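Local coordinates for protein teicoplanin pseudoaglycone deacetylases Orf2 (PDB 3DFF) that probably removes the acetyl group from the teicoplanin pseudoaglycone as a zinc-dependent deacetylase in the biosynthesis of this lipoglycopeptide antibiotic, at residues S53-R58 and W108-V113; L73-E78 and S230-L235; E135-I140 and R168-F173. All blocks are in the same frame, centred on the assembly; numbering follows the deposited sequence.

Interaction 1: S53-R58 and W108-V113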
# COMPACT_ATOMS: atom_id res chain seq x y z
N SER A 53 -9.02 20.28 0.58
CA SER A 53 -10.11 20.31 -0.39
C SER A 53 -11.40 19.84 0.27
O SER A 53 -11.35 19.15 1.29
CB SER A 53 -9.77 19.38 -1.55
OG SER A 53 -9.94 18.02 -1.17
N PRO A 54 -12.57 20.20 -0.30
CA PRO A 54 -13.81 19.57 0.18
C PRO A 54 -13.71 18.05 0.23
O PRO A 54 -14.20 17.45 1.19
CB PRO A 54 -14.85 20.03 -0.85
CG PRO A 54 -14.34 21.35 -1.30
CD PRO A 54 -12.84 21.19 -1.36
N ALA A 55 -13.10 17.44 -0.79
CA ALA A 55 -12.96 15.97 -0.86
C ALA A 55 -12.15 15.42 0.32
O ALA A 55 -12.54 14.41 0.93
CB ALA A 55 -12.32 15.56 -2.20
N ALA A 56 -11.04 16.08 0.64
CA ALA A 56 -10.17 15.64 1.73
C ALA A 56 -10.90 15.81 3.07
O ALA A 56 -10.86 14.91 3.92
CB ALA A 56 -8.88 16.42 1.72
N GLN A 57 -11.60 16.93 3.22
CA GLN A 57 -12.39 17.17 4.42
C GLN A 57 -13.42 16.08 4.60
O GLN A 57 -13.61 15.60 5.71
CB GLN A 57 -13.07 18.54 4.37
CG GLN A 57 -12.07 19.66 4.44
CD GLN A 57 -12.71 21.01 4.37
OE1 GLN A 57 -13.63 21.31 5.13
NE2 GLN A 57 -12.22 21.85 3.46
N ARG A 58 -14.07 15.66 3.51
CA ARG A 58 -15.03 14.55 3.55
C ARG A 58 -14.36 13.25 4.00
O ARG A 58 -14.94 12.47 4.77
CB ARG A 58 -15.71 14.37 2.19
CG ARG A 58 -16.87 13.39 2.20
CD ARG A 58 -17.38 13.09 0.81
NE ARG A 58 -18.20 11.88 0.77
CZ ARG A 58 -17.74 10.67 0.44
NH1 ARG A 58 -16.47 10.50 0.12
NH2 ARG A 58 -18.57 9.63 0.43
N TRP A 108 -7.33 21.06 -7.47
CA TRP A 108 -7.06 19.82 -6.73
C TRP A 108 -7.01 18.66 -7.70
O TRP A 108 -7.74 18.62 -8.70
CB TRP A 108 -8.17 19.55 -5.73
CG TRP A 108 -8.26 20.58 -4.65
CD1 TRP A 108 -9.26 21.51 -4.48
CD2 TRP A 108 -7.32 20.81 -3.59
NE1 TRP A 108 -8.99 22.29 -3.39
CE2 TRP A 108 -7.81 21.88 -2.82
CE3 TRP A 108 -6.11 20.20 -3.21
CZ2 TRP A 108 -7.15 22.35 -1.69
CZ3 TRP A 108 -5.44 20.67 -2.10
CH2 TRP A 108 -5.96 21.75 -1.34
N LEU A 109 -6.18 17.67 -7.39
CA LEU A 109 -6.15 16.45 -8.18
C LEU A 109 -7.48 15.68 -8.09
O LEU A 109 -8.02 15.21 -9.10
CB LEU A 109 -5.00 15.56 -7.70
CG LEU A 109 -4.93 14.17 -8.32
CD1 LEU A 109 -4.74 14.20 -9.83
CD2 LEU A 109 -3.77 13.45 -7.68
N THR A 110 -7.98 15.53 -6.87
CA THR A 110 -9.18 14.72 -6.62
C THR A 110 -10.35 15.63 -6.24
O THR A 110 -10.19 16.60 -5.51
CB THR A 110 -8.93 13.67 -5.50
OG1 THR A 110 -8.65 14.37 -4.30
CG2 THR A 110 -7.73 12.81 -5.83
N ALA A 111 -11.54 15.29 -6.74
CA ALA A 111 -12.71 16.12 -6.51
C ALA A 111 -13.89 15.27 -6.08
O ALA A 111 -14.01 14.14 -6.51
CB ALA A 111 -13.06 16.89 -7.77
N HIS A 112 -14.74 15.84 -5.23
CA HIS A 112 -16.03 15.23 -4.91
C HIS A 112 -17.07 15.69 -5.93
O HIS A 112 -17.16 16.87 -6.26
CB HIS A 112 -16.49 15.63 -3.51
CG HIS A 112 -17.83 15.08 -3.14
ND1 HIS A 112 -18.03 13.77 -2.79
CD2 HIS A 112 -19.05 15.68 -3.07
CE1 HIS A 112 -19.31 13.57 -2.52
NE2 HIS A 112 -19.95 14.72 -2.68
N VAL A 113 -17.85 14.73 -6.44
CA VAL A 113 -18.91 15.02 -7.39
C VAL A 113 -20.25 14.82 -6.69
O VAL A 113 -20.53 13.74 -6.15
CB VAL A 113 -18.80 14.12 -8.64
CG1 VAL A 113 -19.92 14.43 -9.66
CG2 VAL A 113 -17.44 14.29 -9.29
O HOH W 1 -8.84 16.59 -3.12
O HOH W 2 -13.88 18.42 -3.67

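Interaction 2: L73-E78 and S230-L235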
# COMPACT_ATOMS: atom_id res chain seq x y z
N LEU A 73 -0.86 13.10 10.58
CA LEU A 73 -0.28 12.79 11.89
C LEU A 73 -1.02 11.64 12.57
O LEU A 73 -0.38 10.70 13.04
CB LEU A 73 -0.25 14.03 12.81
CG LEU A 73 0.43 13.84 14.17
CD1 LEU A 73 1.90 13.43 14.00
CD2 LEU A 73 0.30 15.10 14.99
N TYR A 74 -2.36 11.70 12.59
CA TYR A 74 -3.17 10.62 13.18
C TYR A 74 -2.83 9.29 12.52
O TYR A 74 -2.61 8.29 13.21
CB TYR A 74 -4.67 10.89 13.05
CG TYR A 74 -5.27 11.76 14.13
CD1 TYR A 74 -5.25 13.15 14.02
CD2 TYR A 74 -5.88 11.20 15.25
CE1 TYR A 74 -5.80 13.97 15.00
CE2 TYR A 74 -6.45 12.03 16.25
CZ TYR A 74 -6.39 13.41 16.11
OH TYR A 74 -6.93 14.23 17.08
N ARG A 75 -2.76 9.28 11.19
CA ARG A 75 -2.52 8.05 10.45
C ARG A 75 -1.10 7.53 10.62
O ARG A 75 -0.86 6.31 10.64
CB ARG A 75 -2.88 8.25 8.97
CG ARG A 75 -4.38 8.44 8.75
CD ARG A 75 -4.73 8.34 7.28
NE ARG A 75 -4.54 6.98 6.77
CZ ARG A 75 -4.66 6.64 5.49
NH1 ARG A 75 -4.93 7.57 4.58
NH2 ARG A 75 -4.48 5.39 5.10
N ARG A 76 -0.15 8.45 10.75
CA ARG A 76 1.22 8.06 10.99
C ARG A 76 1.31 7.37 12.34
O ARG A 76 2.02 6.36 12.45
CB ARG A 76 2.15 9.26 11.00
CG ARG A 76 2.60 9.67 9.61
CD ARG A 76 3.57 10.85 9.74
NE ARG A 76 4.06 11.28 8.43
CZ ARG A 76 5.19 11.97 8.26
NH1 ARG A 76 5.95 12.26 9.30
NH2 ARG A 76 5.56 12.34 7.05
N LYS A 77 0.63 7.91 13.35
CA LYS A 77 0.65 7.29 14.69
C LYS A 77 0.02 5.91 14.67
O LYS A 77 0.54 4.98 15.29
CB LYS A 77 -0.03 8.18 15.74
CG LYS A 77 0.77 9.44 16.02
CD LYS A 77 0.12 10.28 17.10
CE LYS A 77 1.02 11.45 17.47
NZ LYS A 77 0.32 12.41 18.38
N GLU A 78 -1.08 5.75 13.92
CA GLU A 78 -1.70 4.43 13.74
C GLU A 78 -0.73 3.43 13.11
O GLU A 78 -0.65 2.28 13.55
CB GLU A 78 -2.95 4.51 12.86
CG GLU A 78 -4.11 5.19 13.49
CD GLU A 78 -5.28 5.36 12.54
OE1 GLU A 78 -5.17 5.07 11.32
OE2 GLU A 78 -6.32 5.84 13.03
N SER A 230 -7.34 2.66 13.35
CA SER A 230 -8.71 2.97 13.79
C SER A 230 -9.45 3.78 12.75
O SER A 230 -10.63 3.55 12.50
CB SER A 230 -8.70 3.76 15.10
OG SER A 230 -7.93 3.09 16.07
N SER A 231 -8.75 4.72 12.12
CA SER A 231 -9.39 5.64 11.17
C SER A 231 -9.99 4.91 9.97
O SER A 231 -10.92 5.41 9.33
CB SER A 231 -8.37 6.66 10.67
OG SER A 231 -7.30 6.03 10.02
N GLN A 232 -9.45 3.74 9.65
CA GLN A 232 -9.84 2.99 8.47
C GLN A 232 -10.86 1.90 8.74
O GLN A 232 -11.40 1.32 7.80
CB GLN A 232 -8.59 2.36 7.84
CG GLN A 232 -7.49 3.36 7.56
CD GLN A 232 -7.92 4.49 6.64
OE1 GLN A 232 -8.41 4.25 5.53
NE2 GLN A 232 -7.73 5.73 7.09
N MSE A 233 -11.13 1.61 10.01
CA MSE A 233 -12.00 0.48 10.32
C MSE A 233 -13.40 0.55 9.70
O MSE A 233 -13.85 -0.42 9.07
CB MSE A 233 -12.04 0.22 11.83
CG MSE A 233 -10.81 -0.55 12.37
SE MSE A 233 -10.14 -2.03 11.24
CE MSE A 233 -8.68 -1.05 10.36
N VAL A 234 -14.08 1.68 9.85
CA VAL A 234 -15.45 1.81 9.31
C VAL A 234 -15.43 1.62 7.79
O VAL A 234 -16.22 0.85 7.24
CB VAL A 234 -16.14 3.13 9.74
CG1 VAL A 234 -17.50 3.31 9.04
CG2 VAL A 234 -16.31 3.17 11.26
N LEU A 235 -14.50 2.30 7.13
CA LEU A 235 -14.32 2.21 5.69
C LEU A 235 -14.03 0.78 5.22
O LEU A 235 -14.61 0.32 4.25
CB LEU A 235 -13.19 3.16 5.27
CG LEU A 235 -12.98 3.67 3.85
CD1 LEU A 235 -14.27 4.17 3.24
CD2 LEU A 235 -11.94 4.79 3.91

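Interaction 3: E135-I140 and R168-F173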
# COMPACT_ATOMS: atom_id res chain seq x y z
N GLU A 135 10.12 10.98 -9.06
CA GLU A 135 10.49 11.42 -7.72
C GLU A 135 10.41 10.29 -6.72
O GLU A 135 11.30 10.14 -5.89
CB GLU A 135 9.60 12.58 -7.27
CG GLU A 135 9.78 13.85 -8.08
CD GLU A 135 10.94 14.71 -7.61
OE1 GLU A 135 11.46 14.47 -6.50
OE2 GLU A 135 11.31 15.65 -8.36
N VAL A 136 9.34 9.50 -6.77
CA VAL A 136 9.22 8.39 -5.84
C VAL A 136 10.35 7.39 -6.07
O VAL A 136 10.92 6.87 -5.11
CB VAL A 136 7.85 7.69 -5.97
CG1 VAL A 136 7.75 6.50 -5.02
CG2 VAL A 136 6.73 8.69 -5.65
N ALA A 137 10.65 7.12 -7.35
CA ALA A 137 11.74 6.21 -7.71
C ALA A 137 13.08 6.71 -7.14
O ALA A 137 13.87 5.91 -6.65
CB ALA A 137 11.82 6.06 -9.20
N ASP A 138 13.30 8.02 -7.17
CA ASP A 138 14.52 8.62 -6.60
C ASP A 138 14.63 8.28 -5.12
O ASP A 138 15.68 7.83 -4.64
CB ASP A 138 14.52 10.15 -6.75
CG ASP A 138 14.77 10.62 -8.18
OD1 ASP A 138 15.03 9.78 -9.08
OD2 ASP A 138 14.70 11.85 -8.42
N ASP A 139 13.54 8.52 -4.38
CA ASP A 139 13.51 8.25 -2.95
C ASP A 139 13.70 6.76 -2.63
O ASP A 139 14.41 6.41 -1.69
CB ASP A 139 12.22 8.78 -2.32
CG ASP A 139 12.28 10.28 -2.09
OD1 ASP A 139 13.06 10.96 -2.78
OD2 ASP A 139 11.55 10.77 -1.21
N ILE A 140 13.09 5.89 -3.42
CA ILE A 140 13.27 4.46 -3.22
C ILE A 140 14.71 4.05 -3.48
O ILE A 140 15.25 3.25 -2.71
CB ILE A 140 12.28 3.59 -4.04
CG1 ILE A 140 10.84 3.88 -3.61
CG2 ILE A 140 12.60 2.09 -3.85
CD1 ILE A 140 9.80 3.30 -4.59
N ARG A 168 3.99 1.24 -7.17
CA ARG A 168 4.40 -0.01 -7.78
C ARG A 168 5.39 0.27 -8.89
O ARG A 168 6.48 -0.32 -8.92
CB ARG A 168 3.18 -0.77 -8.31
CG ARG A 168 3.56 -2.03 -9.11
CD ARG A 168 2.42 -2.46 -10.01
NE ARG A 168 2.16 -1.46 -11.06
CZ ARG A 168 1.02 -1.37 -11.73
NH1 ARG A 168 -0.00 -2.20 -11.48
NH2 ARG A 168 0.88 -0.42 -12.65
N ASP A 169 5.05 1.20 -9.78
CA ASP A 169 5.90 1.51 -10.94
C ASP A 169 7.25 2.05 -10.45
O ASP A 169 8.30 1.59 -10.89
CB ASP A 169 5.21 2.51 -11.88
CG ASP A 169 3.99 1.91 -12.59
OD1 ASP A 169 3.69 0.69 -12.42
OD2 ASP A 169 3.34 2.63 -13.37
N ALA A 170 7.23 3.01 -9.53
CA ALA A 170 8.48 3.57 -8.99
C ALA A 170 9.36 2.47 -8.37
O ALA A 170 10.58 2.45 -8.57
CB ALA A 170 8.19 4.62 -7.95
N ALA A 171 8.75 1.57 -7.60
CA ALA A 171 9.50 0.44 -7.02
C ALA A 171 10.10 -0.48 -8.09
O ALA A 171 11.24 -0.95 -7.93
CB ALA A 171 8.63 -0.36 -6.04
N LEU A 172 9.36 -0.73 -9.16
CA LEU A 172 9.85 -1.59 -10.26
C LEU A 172 11.06 -0.93 -10.91
O LEU A 172 12.10 -1.58 -11.13
CB LEU A 172 8.76 -1.86 -11.29
CG LEU A 172 7.62 -2.75 -10.78
CD1 LEU A 172 6.61 -2.98 -11.92
CD2 LEU A 172 8.09 -4.10 -10.23
N PHE A 173 10.95 0.37 -11.19
CA PHE A 173 12.06 1.09 -11.82
C PHE A 173 13.29 1.11 -10.92
O PHE A 173 14.41 0.84 -11.38
CB PHE A 173 11.64 2.52 -12.20
CG PHE A 173 10.48 2.60 -13.17
CD1 PHE A 173 10.26 1.60 -14.11
CD2 PHE A 173 9.62 3.70 -13.14
CE1 PHE A 173 9.19 1.68 -15.00
CE2 PHE A 173 8.55 3.78 -14.02
CZ PHE A 173 8.33 2.77 -14.95

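Interaction 1: S53-R58 and W108-V113
Ser53 packs on Trp108 and, as the N-cap of helix 54-62, brings that helix end against the short strand 110-111. Its side chain has two jobs. CB lies over the centre of the five-membered ring of Trp108, 3.4 Å from CE2 of that residue. This is a CH-pi contact, the approach only 7° off the ring normal. OG sits between the backbone N and the carbonyl carbon (chi1 75°). There it accepts the capping bond from Ala56 N at 2.9 Å. OG of Ser53 also meets a water at 2.7 Å. The water lies within hydrogen-bonding reach of Thr110 O and OG1 as well, and it ties the helix cap to the strand. Trp108 also makes a cation-pi contact with Lys102. Two residues on, Ala55 CB rests against the backbone beyond Thr110, 3.9 Å from His112 N. A second water accepts from His112 N and, weakly, from Ala55 N. In one of its two conformers, the extended Arg58 crosses His112 at about a right angle. The guanidinium and imidazole planes are then 24° apart, and Arg58 CD comes to 3.7 Å from His112 ND1.

Interaction 2: L73-E78 and S230-L235
Glu78 and Ser231 face each other. Glu78 CG stands anti to the carbonyl carbon (chi1 -70°), and the chain beyond it is extended. Ser231 OG stands between its own backbone N and carbonyl carbon (chi1 61°). The carboxylate takes two bonds from one residue. Ser231 OG donates to the syn lone pair of Glu78 OE1 at 2.7 Å. Ser231 N donates to Glu78 OE2 at 2.8 Å, from above the carboxylate plane. The same hydroxyl accepts from Gln232 NE2 at 3.0 Å, so the bonds run in a chain from the Gln232 amide through the Ser231 hydroxyl to Glu78. Gln232 is bent at chi2, and its amide stacks on Arg75. NE2 of Gln232 lies over one guanidinium face toward its rim, 3.4 Å from Arg75 NE. Both atoms are donors, so this is stacking and not a bond. The contact joins helix 71-85 to residues 230-232 next to helix 233-237, beside the zinc site. Arg75 NH2 bonds to Leu17 O, and the guanidinium has a cation-pi contact with Trp63. The arginine side chain comes close to the zinc ligand His16. Gln232, Trp63 and Leu17 together probably restrict how the guanidinium is turned. Two donors from Ser231, one on each oxygen, would favour the ionised carboxylate of Glu78 and stabilise its negative charge.

Interaction 3: E135-I140 and R168-F173
Ala170 packs into helix 135-140 through apolar contacts. Its CB meets Val136 CG1 at 3.5 Å and also touches Val136 CB. Val136 CG1 is anti to the backbone N (chi1 178°), which brings this methyl against the alanine. Ala137 sits beside it, with CB 4.1 Å from Ala170 CB. Ile140 adds the tip of its chain: CD1 lies 4.0 Å from Ala170 CB and 4.1 Å from Ala171 CB. Side chain also meets backbone. Ala170 CB is 3.6 Å from Ala137 N, and Ile140 CD1 is 3.6 Å from Ala171 N. Such small residues let the helices come close, and the CA atoms of Ala137 and Ala170 are 4.4 Å apart. Helix 162-178 is the crossover helix of a beta-alpha-beta unit between the neighbouring parallel strands 151-155 and 182-185; helix 126-147 leads into the first. The short segments cross at -50° with the axes 8.1 Å apart at closest. Polar bonds lie to the side of the contact. Arg168 grips Asp169 side-on, NE and NH2 both donating to OD1 as a salt bridge. The acceptor lies in the guanidinium plane. Arg168 NH1 bonds onward to Ala156 O. On the other helix, Glu135 and Asp139 both form salt bridges with Arg94.

Overall arrangement
Interaction 1 lies at the periphery, on the small antiparallel sheet of strands 110-111 and 120-121. Interaction 3 packs helices linked to strands of the central mixed sheet. Interactions 1 and 2 have centres 19 Å apart, and helices 54-62 and 71-85 follow each other in sequence. Their segments alternate along the chain, so the two closed loops cross. Interaction 3 is 26 Å from interaction 1 and 25 Å from interaction 2, between centres. It begins after interaction 1 has closed and is nested inside the loop closed by interaction 2, on the opposite side of the chain's centre. The side chain of Arg75 is about 6 Å from the zinc, those of Thr110 about 12 Å and Val136 about 13 Å, so interaction 2 borders the metal site most closely.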